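Local coordinates for electron transfer flavoprotein, alpha subunit (Thermotoga maritima, PDB 7KOE) that probably carries electrons between redox partners through bound flavin-adenine dinucleotide, as the alpha subunit of an electron transfer flavoprotein, at residues I7-E12 with E24-A29; S39-V44 with G61-L66; Q282-I287 with A302-I307. All blocks are in the same frame, centred on the assembly; numbering follows the deposited sequence.

Contacts 1 and 2 belong to one parallel sheet and meet directly, their centres about 8 Å apart: contact 1 lays helix 21-33 over strand 6-9, and contact 2 joins the next strand, 40-46, to strand 65-69. Where they touch, Ile7 O and Trp42 N lie 2.9 Å apart in a probable sheet hydrogen bond, and Ile26 packs against Ala62. Contact 3 lies across the chain's centre in the FAD-binding domain, its centre about 34 Å from that of contact 1 and about 42 Å from that of contact 2, and only there do the paired segments reach FAD, through Gln282 and His283.

Contact 1. Residues I7-E12 with E24-A29; sequences IFVLIE and ELIGKA
Strand residues 7-9 run almost antiparallel to helix 24-29, with axes 8.8 Å apart and N-to-C directions at 164°, and no hydrogen bond crosses between them. Val9 carries the tight part. Its CG1, anti to the backbone N (chi1 165°), slots between two consecutive helix residues, 3.8 Å from Leu25 CB and 3.8 Å from Ile26 CG1. Its other methyl lies on the helix backbone, Val9 CG2 to Leu25 O measuring 3.6 Å, and also reaches the methyl of Ala29. One helical turn further along, Ile7 CD1 presses tip-first on Ala29 CB at 3.7 Å and touches Ala29 O. Packing slackens toward Ile11, whose CG1 comes no nearer than 4.4 Å to Ile26 CD1. All touching residues are buried. Toward solvent, the partly exposed Lys28 carries its amino group clear of the strand, and NZ is bonded to Leu127 O. Glu24, which takes no part in the strand contact, makes a salt bridge to Arg281 of the neighbouring Electron transfer flavoprotein chain. This is the first half of a beta-alpha-beta crossover: Ile7 and Ala29 both rest on Val41 of strand 40-46, and Val9 touches Leu98 of strand 97-100 on the strand's other flank.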
loop_
_atom_site.group_PDB
_atom_site.type_symbol
_atom_site.label_atom_id
_atom_site.label_comp_id
_atom_site.label_asym_id
_atom_site.label_seq_id
_atom_site.Cartn_x
_atom_site.Cartn_y
_atom_site.Cartn_z
ATOM N N ILE B 7 31.462 -19.715 37.841
ATOM C CA ILE B 7 30.231 -20.296 37.315
ATOM C C ILE B 7 30.058 -21.706 37.877
ATOM O O ILE B 7 31.016 -22.479 37.977
ATOM C CB ILE B 7 30.204 -20.258 35.779
ATOM C CG1 ILE B 7 31.331 -21.064 35.140
ATOM C CG2 ILE B 7 30.349 -18.819 35.316
ATOM C CD1 ILE B 7 31.320 -21.005 33.629
ATOM N N PHE B 8 28.841 -22.019 38.314
ATOM C CA PHE B 8 28.552 -23.274 38.992
ATOM C C PHE B 8 27.901 -24.260 38.036
ATOM O O PHE B 8 27.209 -23.875 37.093
ATOM C CB PHE B 8 27.617 -23.059 40.184
ATOM C CG PHE B 8 28.301 -22.613 41.444
ATOM C CD1 PHE B 8 29.638 -22.255 41.451
ATOM C CD2 PHE B 8 27.591 -22.554 42.630
ATOM C CE1 PHE B 8 30.248 -21.843 42.619
ATOM C CE2 PHE B 8 28.196 -22.149 43.799
ATOM C CZ PHE B 8 29.524 -21.793 43.794
ATOM N N VAL B 9 28.132 -25.544 38.292
ATOM C CA VAL B 9 27.448 -26.636 37.608
ATOM C C VAL B 9 27.112 -27.678 38.663
ATOM O O VAL B 9 28.004 -28.161 39.364
ATOM C CB VAL B 9 28.303 -27.267 36.489
ATOM C CG1 VAL B 9 27.725 -28.602 36.063
ATOM C CG2 VAL B 9 28.410 -26.351 35.287
ATOM N N LEU B 10 25.834 -28.015 38.794
ATOM C CA LEU B 10 25.418 -29.030 39.749
ATOM C C LEU B 10 25.587 -30.410 39.132
ATOM O O LEU B 10 25.303 -30.614 37.949
ATOM C CB LEU B 10 23.965 -28.815 40.173
ATOM C CG LEU B 10 23.498 -29.361 41.525
ATOM C CD1 LEU B 10 22.389 -28.481 42.034
ATOM C CD2 LEU B 10 23.010 -30.797 41.452
ATOM N N ILE B 11 26.053 -31.356 39.942
ATOM C CA ILE B 11 26.255 -32.734 39.514
ATOM C C ILE B 11 25.116 -33.572 40.076
ATOM O O ILE B 11 24.974 -33.707 41.297
ATOM C CB ILE B 11 27.622 -33.288 39.951
ATOM C CG1 ILE B 11 28.765 -32.602 39.195
ATOM C CG2 ILE B 11 27.694 -34.787 39.712
ATOM C CD1 ILE B 11 29.400 -31.432 39.910
ATOM N N GLU B 12 24.299 -34.121 39.183
ATOM C CA GLU B 12 23.189 -34.988 39.561
ATOM C C GLU B 12 23.708 -36.415 39.644
ATOM O O GLU B 12 24.017 -37.024 38.618
ATOM C CB GLU B 12 22.056 -34.883 38.542
ATOM C CG GLU B 12 21.382 -33.522 38.450
ATOM C CD GLU B 12 20.497 -33.208 39.643
ATOM O OE1 GLU B 12 20.185 -32.018 39.849
ATOM O OE2 GLU B 12 20.086 -34.149 40.356
ATOM N N GLU B 24 27.958 -32.899 30.616
ATOM C CA GLU B 24 27.675 -32.105 29.427
ATOM C C GLU B 24 27.548 -30.630 29.768
ATOM O O GLU B 24 27.779 -29.776 28.908
ATOM C CB GLU B 24 26.401 -32.599 28.745
ATOM C CG GLU B 24 26.354 -34.101 28.598
ATOM C CD GLU B 24 25.430 -34.586 27.506
ATOM O OE1 GLU B 24 24.442 -35.276 27.830
ATOM O OE2 GLU B 24 25.712 -34.322 26.326
ATOM N N LEU B 25 27.191 -30.316 31.012
ATOM C CA LEU B 25 27.151 -28.935 31.468
ATOM C C LEU B 25 28.502 -28.443 31.945
ATOM O O LEU B 25 28.779 -27.242 31.867
ATOM C CB LEU B 25 26.137 -28.774 32.598
ATOM C CG LEU B 25 24.681 -28.984 32.206
ATOM C CD1 LEU B 25 23.786 -28.477 33.308
ATOM C CD2 LEU B 25 24.381 -28.300 30.889
ATOM N N ILE B 26 29.333 -29.346 32.466
ATOM C CA ILE B 26 30.715 -29.006 32.777
ATOM C C ILE B 26 31.469 -28.668 31.497
ATOM O O ILE B 26 32.220 -27.687 31.439
ATOM C CB ILE B 26 31.362 -30.162 33.566
ATOM C CG1 ILE B 26 31.080 -30.003 35.059
ATOM C CG2 ILE B 26 32.851 -30.268 33.318
ATOM C CD1 ILE B 26 31.351 -31.244 35.858
ATOM N N GLY B 27 31.231 -29.439 30.434
ATOM C CA GLY B 27 31.841 -29.134 29.153
ATOM C C GLY B 27 31.253 -27.911 28.480
ATOM O O GLY B 27 31.947 -27.221 27.728
ATOM N N LYS B 28 29.975 -27.625 28.730
ATOM C CA LYS B 28 29.363 -26.434 28.154
ATOM C C LYS B 28 29.833 -25.178 28.873
ATOM O O LYS B 28 30.051 -24.137 28.240
ATOM C CB LYS B 28 27.839 -26.549 28.203
ATOM C CG LYS B 28 27.084 -25.332 27.690
ATOM C CD LYS B 28 27.462 -24.998 26.260
ATOM C CE LYS B 28 27.103 -23.564 25.929
ATOM N NZ LYS B 28 27.545 -23.179 24.563
ATOM N N ALA B 29 30.014 -25.261 30.193
ATOM C CA ALA B 29 30.497 -24.118 30.956
ATOM C C ALA B 29 31.949 -23.784 30.642
ATOM O O ALA B 29 32.368 -22.645 30.872
ATOM C CB ALA B 29 30.323 -24.379 32.449
#

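Contact 2. Residues S39-V44 with G61-L66; sequences SEVWGV and GADKVL
The two backbones splay at 59° end to end and become sheet neighbours at the parallel bridge of Val44 with Leu66, where Leu66 N donates to Gly43 O at 2.5 Å. Before the bridge, Val41 O takes two N-H groups of the turn after helix 51-60, from Asp63 N at 2.6 Å and, weakly, from Lys64 N. Trp42 carries most of the side-chain contact, with Lys64 and Leu66. Lys64 CB lies over the face of its five-membered ring, 3.7 Å from the centroid, a CH-pi contact, while Trp42 CZ3 meets Leu66 CB at 3.6 Å. In the ring plane, Trp42 NE1 bonds to Glu40 OE2 at 2.9 Å, reaching that oxygen from above the carboxylate plane. Bent at chi2 and chi4, the Lys64 chain passes obliquely beside the same carboxylate, and Lys64 NZ forms a weak salt bridge to Glu40 OE2 at 3.5 Å. At the other end Asp63 OD2 weakly accepts Val41 N, and OD1 is held by salt bridges from Arg30 and Arg177. The indole is also met by Phe8, its ring plane only about 15° away. One carboxylate oxygen thus serves both indole and lysine, which probably limits the rotation of the indole between strands 40-46 and 65-69; the nearby lysine and arginines probably favour ionised Glu40 and Asp63.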
loop_
_atom_site.group_PDB
_atom_site.type_symbol
_atom_site.label_atom_id
_atom_site.label_comp_id
_atom_site.label_asym_id
_atom_site.label_seq_id
_atom_site.Cartn_x
_atom_site.Cartn_y
_atom_site.Cartn_z
ATOM N N SER B 39 37.067 -16.228 34.485
ATOM C CA SER B 39 36.077 -17.119 35.071
ATOM C C SER B 39 36.635 -18.531 35.201
ATOM O O SER B 39 37.639 -18.892 34.582
ATOM C CB SER B 39 34.790 -17.135 34.243
ATOM O OG SER B 39 35.085 -17.410 32.891
ATOM N N GLU B 40 35.955 -19.334 36.020
ATOM C CA GLU B 40 36.343 -20.710 36.297
ATOM C C GLU B 40 35.095 -21.556 36.506
ATOM O O GLU B 40 34.098 -21.090 37.060
ATOM C CB GLU B 40 37.248 -20.788 37.530
ATOM C CG GLU B 40 36.780 -19.906 38.677
ATOM C CD GLU B 40 37.481 -20.213 39.980
ATOM O OE1 GLU B 40 37.951 -19.271 40.649
ATOM O OE2 GLU B 40 37.559 -21.403 40.340
ATOM N N VAL B 41 35.163 -22.813 36.071
ATOM C CA VAL B 41 34.016 -23.717 36.102
ATOM C C VAL B 41 34.103 -24.545 37.379
ATOM O O VAL B 41 34.909 -25.470 37.483
ATOM C CB VAL B 41 33.973 -24.612 34.864
ATOM C CG1 VAL B 41 32.821 -25.605 34.956
ATOM C CG2 VAL B 41 33.871 -23.772 33.617
ATOM N N TRP B 42 33.256 -24.229 38.350
ATOM C CA TRP B 42 33.168 -25.041 39.551
ATOM C C TRP B 42 32.272 -26.251 39.305
ATOM O O TRP B 42 31.722 -26.448 38.220
ATOM C CB TRP B 42 32.637 -24.215 40.718
ATOM C CG TRP B 42 33.698 -23.564 41.519
ATOM C CD1 TRP B 42 34.842 -22.998 41.052
ATOM C CD2 TRP B 42 33.720 -23.403 42.941
ATOM N NE1 TRP B 42 35.576 -22.491 42.092
ATOM C CE2 TRP B 42 34.917 -22.743 43.266
ATOM C CE3 TRP B 42 32.850 -23.766 43.971
ATOM C CZ2 TRP B 42 35.253 -22.411 44.572
ATOM C CZ3 TRP B 42 33.191 -23.444 45.269
ATOM C CH2 TRP B 42 34.381 -22.774 45.558
ATOM N N GLY B 43 32.141 -27.083 40.330
ATOM C CA GLY B 43 31.164 -28.149 40.328
ATOM C C GLY B 43 30.649 -28.395 41.728
ATOM O O GLY B 43 31.436 -28.668 42.637
ATOM N N VAL B 44 29.342 -28.301 41.928
ATOM C CA VAL B 44 28.739 -28.503 43.240
ATOM C C VAL B 44 28.222 -29.928 43.310
ATOM O O VAL B 44 27.485 -30.375 42.425
ATOM C CB VAL B 44 27.613 -27.492 43.505
ATOM C CG1 VAL B 44 27.256 -27.485 44.977
ATOM C CG2 VAL B 44 28.040 -26.114 43.061
ATOM N N GLY B 61 36.296 -31.492 32.980
ATOM C CA GLY B 61 36.530 -30.092 32.700
ATOM C C GLY B 61 36.188 -29.146 33.831
ATOM O O GLY B 61 36.258 -27.928 33.654
ATOM N N ALA B 62 35.811 -29.676 34.990
ATOM C CA ALA B 62 35.550 -28.823 36.140
ATOM C C ALA B 62 36.864 -28.251 36.650
ATOM O O ALA B 62 37.818 -29.000 36.892
ATOM C CB ALA B 62 34.843 -29.605 37.240
ATOM N N ASP B 63 36.929 -26.923 36.776
ATOM C CA ASP B 63 38.146 -26.302 37.284
ATOM C C ASP B 63 38.335 -26.619 38.758
ATOM O O ASP B 63 39.399 -27.094 39.166
ATOM C CB ASP B 63 38.106 -24.790 37.069
ATOM C CG ASP B 63 38.117 -24.412 35.607
ATOM O OD1 ASP B 63 37.815 -25.280 34.763
ATOM O OD2 ASP B 63 38.423 -23.243 35.300
ATOM N N LYS B 64 37.302 -26.399 39.561
ATOM C CA LYS B 64 37.302 -26.757 40.967
ATOM C C LYS B 64 36.050 -27.590 41.216
ATOM O O LYS B 64 35.171 -27.694 40.355
ATOM C CB LYS B 64 37.307 -25.512 41.861
ATOM C CG LYS B 64 38.242 -24.386 41.403
ATOM C CD LYS B 64 39.712 -24.726 41.428
ATOM C CE LYS B 64 40.553 -23.547 40.956
ATOM N NZ LYS B 64 40.472 -22.400 41.904
ATOM N N VAL B 65 35.959 -28.200 42.393
ATOM C CA VAL B 65 34.780 -28.976 42.768
ATOM C C VAL B 65 34.412 -28.615 44.200
ATOM O O VAL B 65 35.246 -28.722 45.104
ATOM C CB VAL B 65 35.001 -30.496 42.627
ATOM C CG1 VAL B 65 34.001 -31.284 43.459
ATOM C CG2 VAL B 65 34.892 -30.921 41.172
ATOM N N LEU B 66 33.179 -28.166 44.406
ATOM C CA LEU B 66 32.650 -27.946 45.747
ATOM C C LEU B 66 31.906 -29.213 46.147
ATOM O O LEU B 66 30.764 -29.432 45.742
ATOM C CB LEU B 66 31.750 -26.719 45.776
ATOM C CG LEU B 66 31.016 -26.410 47.076
ATOM C CD1 LEU B 66 31.987 -26.268 48.229
ATOM C CD2 LEU B 66 30.195 -25.152 46.908
#

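Contact 3. Residues Q282-I287 with A302-I307; sequences QHVVGI and APIFDI. With FAD (flavin-adenine dinucleotide), chain J.
The His283 imidazole is gripped by two hydrogen bonds, one at each nitrogen: ND1 donates to FAD O2 at 2.9 Å and 151°, with O2 at the ring edge, and NE2 is bonded to Tyr272 OH. Held at both nitrogens, the ring is probably fixed in rotation; CG anti to the backbone N (chi1 -179°) turns it to the flavin. Such a donor at O2 would tend to stabilise negative charge on a reduced isoalloxazine. Gln282, bent at chi2, lays CB and CG along the isoalloxazine, CB 3.5 Å from FAD C9A, while OE1 accepts the ribityl hydroxyl O2'. Both residues sit on short helix 281-284, which follows strand 271-275 of the five-stranded parallel, Rossmann-like sheet of the FAD-binding domain. Away from the cofactor the helix end is backed by the loop 302-307, which opens with a type I turn from Ala302 to Phe305. Here everything is aliphatic: Val284 CG1 meets Ile304 CD1 at 4.0 Å, and Val284 CB meets Ile307 CD1 at 4.0 Å. The Ile287 and Ile304 side chains cross at about a right angle, with Ile287 CD1 4.2 Å from Ile304 CD1. Ala274 touches Ile304, and Ile293 both Ile287 and Ile307; Tyr8 of the Ferredoxin-like protein chain packs against Gln282 and Val285.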
loop_
_atom_site.group_PDB
_atom_site.type_symbol
_atom_site.label_atom_id
_atom_site.label_comp_id
_atom_site.label_asym_id
_atom_site.label_seq_id
_atom_site.Cartn_x
_atom_site.Cartn_y
_atom_site.Cartn_z
ATOM N N GLN B 282 -0.778 -33.970 12.187
ATOM C CA GLN B 282 -1.292 -34.152 13.536
ATOM C C GLN B 282 -0.478 -35.158 14.334
ATOM O O GLN B 282 -0.507 -35.118 15.566
ATOM C CB GLN B 282 -2.751 -34.585 13.487
ATOM C CG GLN B 282 -3.707 -33.473 13.143
ATOM C CD GLN B 282 -4.143 -33.520 11.703
ATOM O OE1 GLN B 282 -3.727 -34.390 10.946
ATOM N NE2 GLN B 282 -4.990 -32.582 11.313
ATOM N N HIS B 283 0.246 -36.055 13.668
ATOM C CA HIS B 283 1.122 -36.972 14.385
ATOM C C HIS B 283 2.520 -36.406 14.583
ATOM O O HIS B 283 3.061 -36.474 15.690
ATOM C CB HIS B 283 1.224 -38.311 13.655
ATOM C CG HIS B 283 2.097 -39.301 14.360
ATOM N ND1 HIS B 283 1.644 -40.082 15.398
ATOM C CD2 HIS B 283 3.402 -39.612 14.197
ATOM C CE1 HIS B 283 2.630 -40.844 15.835
ATOM N NE2 HIS B 283 3.708 -40.573 15.127
ATOM N N VAL B 284 3.111 -35.819 13.535
ATOM C CA VAL B 284 4.486 -35.328 13.613
ATOM C C VAL B 284 4.626 -34.046 14.414
ATOM O O VAL B 284 5.753 -33.575 14.605
ATOM C CB VAL B 284 5.091 -35.094 12.217
ATOM C CG1 VAL B 284 4.910 -36.319 11.357
ATOM C CG2 VAL B 284 4.479 -33.878 11.560
ATOM N N VAL B 285 3.527 -33.466 14.900
ATOM C CA VAL B 285 3.629 -32.321 15.801
ATOM C C VAL B 285 3.969 -32.759 17.217
ATOM O O VAL B 285 4.289 -31.918 18.066
ATOM C CB VAL B 285 2.318 -31.511 15.735
ATOM C CG1 VAL B 285 1.218 -32.195 16.515
ATOM C CG2 VAL B 285 2.516 -30.050 16.153
ATOM N N GLY B 286 3.940 -34.057 17.495
ATOM C CA GLY B 286 4.345 -34.547 18.793
ATOM C C GLY B 286 5.731 -35.156 18.793
ATOM O O GLY B 286 6.270 -35.464 19.856
ATOM N N ILE B 287 6.323 -35.334 17.612
ATOM C CA ILE B 287 7.631 -35.969 17.491
ATOM C C ILE B 287 8.710 -35.017 17.010
ATOM O O ILE B 287 9.885 -35.413 16.972
ATOM C CB ILE B 287 7.584 -37.196 16.558
ATOM C CG1 ILE B 287 7.517 -36.761 15.101
ATOM C CG2 ILE B 287 6.371 -38.024 16.852
ATOM C CD1 ILE B 287 7.653 -37.893 14.119
ATOM N N ALA B 302 5.870 -40.696 1.106
ATOM C CA ALA B 302 5.173 -40.476 2.357
ATOM C C ALA B 302 5.646 -39.187 3.018
ATOM O O ALA B 302 6.816 -38.817 2.897
ATOM C CB ALA B 302 5.390 -41.649 3.319
ATOM N N PRO B 303 4.762 -38.473 3.724
ATOM C CA PRO B 303 5.176 -37.224 4.377
ATOM C C PRO B 303 5.984 -37.411 5.652
ATOM O O PRO B 303 6.348 -36.408 6.275
ATOM C CB PRO B 303 3.842 -36.527 4.672
ATOM C CG PRO B 303 2.848 -37.612 4.706
ATOM C CD PRO B 303 3.298 -38.628 3.716
ATOM N N ILE B 304 6.270 -38.643 6.076
ATOM C CA ILE B 304 7.164 -38.839 7.210
ATOM C C ILE B 304 8.616 -38.656 6.785
ATOM O O ILE B 304 9.454 -38.248 7.597
ATOM C CB ILE B 304 6.895 -40.217 7.858
ATOM C CG1 ILE B 304 7.638 -40.375 9.187
ATOM C CG2 ILE B 304 7.205 -41.360 6.903
ATOM C CD1 ILE B 304 7.138 -39.479 10.277
ATOM N N PHE B 305 8.923 -38.876 5.507
ATOM C CA PHE B 305 10.275 -38.735 4.987
ATOM C C PHE B 305 10.719 -37.284 4.868
ATOM O O PHE B 305 11.915 -37.033 4.694
ATOM C CB PHE B 305 10.378 -39.424 3.628
ATOM C CG PHE B 305 10.295 -40.917 3.706
ATOM C CD1 PHE B 305 10.889 -41.603 4.751
ATOM C CD2 PHE B 305 9.621 -41.637 2.736
ATOM C CE1 PHE B 305 10.814 -42.978 4.826
ATOM C CE2 PHE B 305 9.545 -43.011 2.808
ATOM C CZ PHE B 305 10.144 -43.680 3.853
ATOM N N ASP B 306 9.798 -36.330 4.956
ATOM C CA ASP B 306 10.155 -34.922 5.005
ATOM C C ASP B 306 10.553 -34.466 6.401
ATOM O O ASP B 306 11.046 -33.344 6.555
ATOM C CB ASP B 306 8.992 -34.068 4.495
ATOM C CG ASP B 306 8.733 -34.264 3.017
ATOM O OD1 ASP B 306 9.692 -34.577 2.282
ATOM O OD2 ASP B 306 7.570 -34.106 2.588
ATOM N N ILE B 307 10.348 -35.302 7.414
ATOM C CA ILE B 307 10.798 -35.011 8.770
ATOM C C ILE B 307 11.786 -36.044 9.289
ATOM O O ILE B 307 12.470 -35.779 10.290
ATOM C CB ILE B 307 9.602 -34.869 9.743
ATOM C CG1 ILE B 307 9.916 -33.876 10.864
ATOM C CG2 ILE B 307 9.168 -36.216 10.311
ATOM C CD1 ILE B 307 8.733 -33.551 11.739
HETATM P PA FAD J . -1.910 -44.117 7.802
HETATM O O1A FAD J . -2.862 -45.003 7.100
HETATM O O2A FAD J . -2.020 -42.658 7.390
HETATM O O5B FAD J . -0.479 -44.658 7.653
HETATM C C5B FAD J . -0.219 -45.905 6.978
HETATM C C4B FAD J . 1.203 -45.897 6.487
HETATM O O4B FAD J . 1.799 -47.195 6.716
HETATM C C3B FAD J . 1.374 -45.599 4.999
HETATM O O3B FAD J . 2.468 -44.714 4.785
HETATM C C2B FAD J . 1.632 -46.983 4.400
HETATM O O2B FAD J . 2.430 -46.916 3.225
HETATM C C1B FAD J . 2.413 -47.639 5.531
HETATM N N9A FAD J . 2.393 -49.096 5.512
HETATM C C8A FAD J . 1.405 -49.904 5.016
HETATM N N7A FAD J . 1.657 -51.186 5.126
HETATM C C5A FAD J . 2.902 -51.223 5.735
HETATM C C6A FAD J . 3.735 -52.287 6.132
HETATM N N6A FAD J . 3.425 -53.576 5.967
HETATM N N1A FAD J . 4.915 -51.977 6.713
HETATM C C2A FAD J . 5.231 -50.692 6.883
HETATM N N3A FAD J . 4.527 -49.608 6.553
HETATM C C4A FAD J . 3.367 -49.943 5.977
HETATM N N1 FAD J . -2.924 -38.970 14.829
HETATM C C2 FAD J . -2.011 -39.367 15.755
HETATM O O2 FAD J . -1.244 -40.297 15.532
HETATM N N3 FAD J . -1.926 -38.713 16.959
HETATM C C4 FAD J . -2.693 -37.661 17.352
HETATM O O4 FAD J . -2.532 -37.154 18.459
HETATM C C4X FAD J . -3.669 -37.251 16.373
HETATM N N5 FAD J . -4.432 -36.266 16.668
HETATM C C5X FAD J . -5.362 -35.866 15.743
HETATM C C6 FAD J . -6.191 -34.800 16.059
HETATM C C7 FAD J . -7.148 -34.354 15.159
HETATM C C7M FAD J . -8.029 -33.196 15.539
HETATM C C8 FAD J . -7.277 -34.985 13.913
HETATM C C8M FAD J . -8.290 -34.523 12.914
HETATM C C9 FAD J . -6.447 -36.052 13.593
HETATM C C9A FAD J . -5.497 -36.496 14.500
HETATM N N10 FAD J . -4.623 -37.555 14.204
HETATM C C10 FAD J . -3.708 -37.974 15.132
HETATM C "C1'" FAD J . -4.744 -38.291 12.937
HETATM C "C2'" FAD J . -3.784 -37.837 11.849
HETATM O "O2'" FAD J . -4.307 -36.696 11.170
HETATM C "C3'" FAD J . -3.613 -38.977 10.847
HETATM O "O3'" FAD J . -4.855 -39.189 10.187
HETATM C "C4'" FAD J . -3.174 -40.294 11.483
HETATM O "O4'" FAD J . -1.988 -40.088 12.249
HETATM C "C5'" FAD J . -2.933 -41.389 10.471
HETATM O "O5'" FAD J . -2.313 -42.505 11.143
HETATM P P FAD J . -1.266 -43.418 10.413
HETATM O O1P FAD J . -0.758 -44.420 11.451
HETATM O O2P FAD J . -0.256 -42.631 9.730
HETATM O O3P FAD J . -2.142 -44.196 9.366
#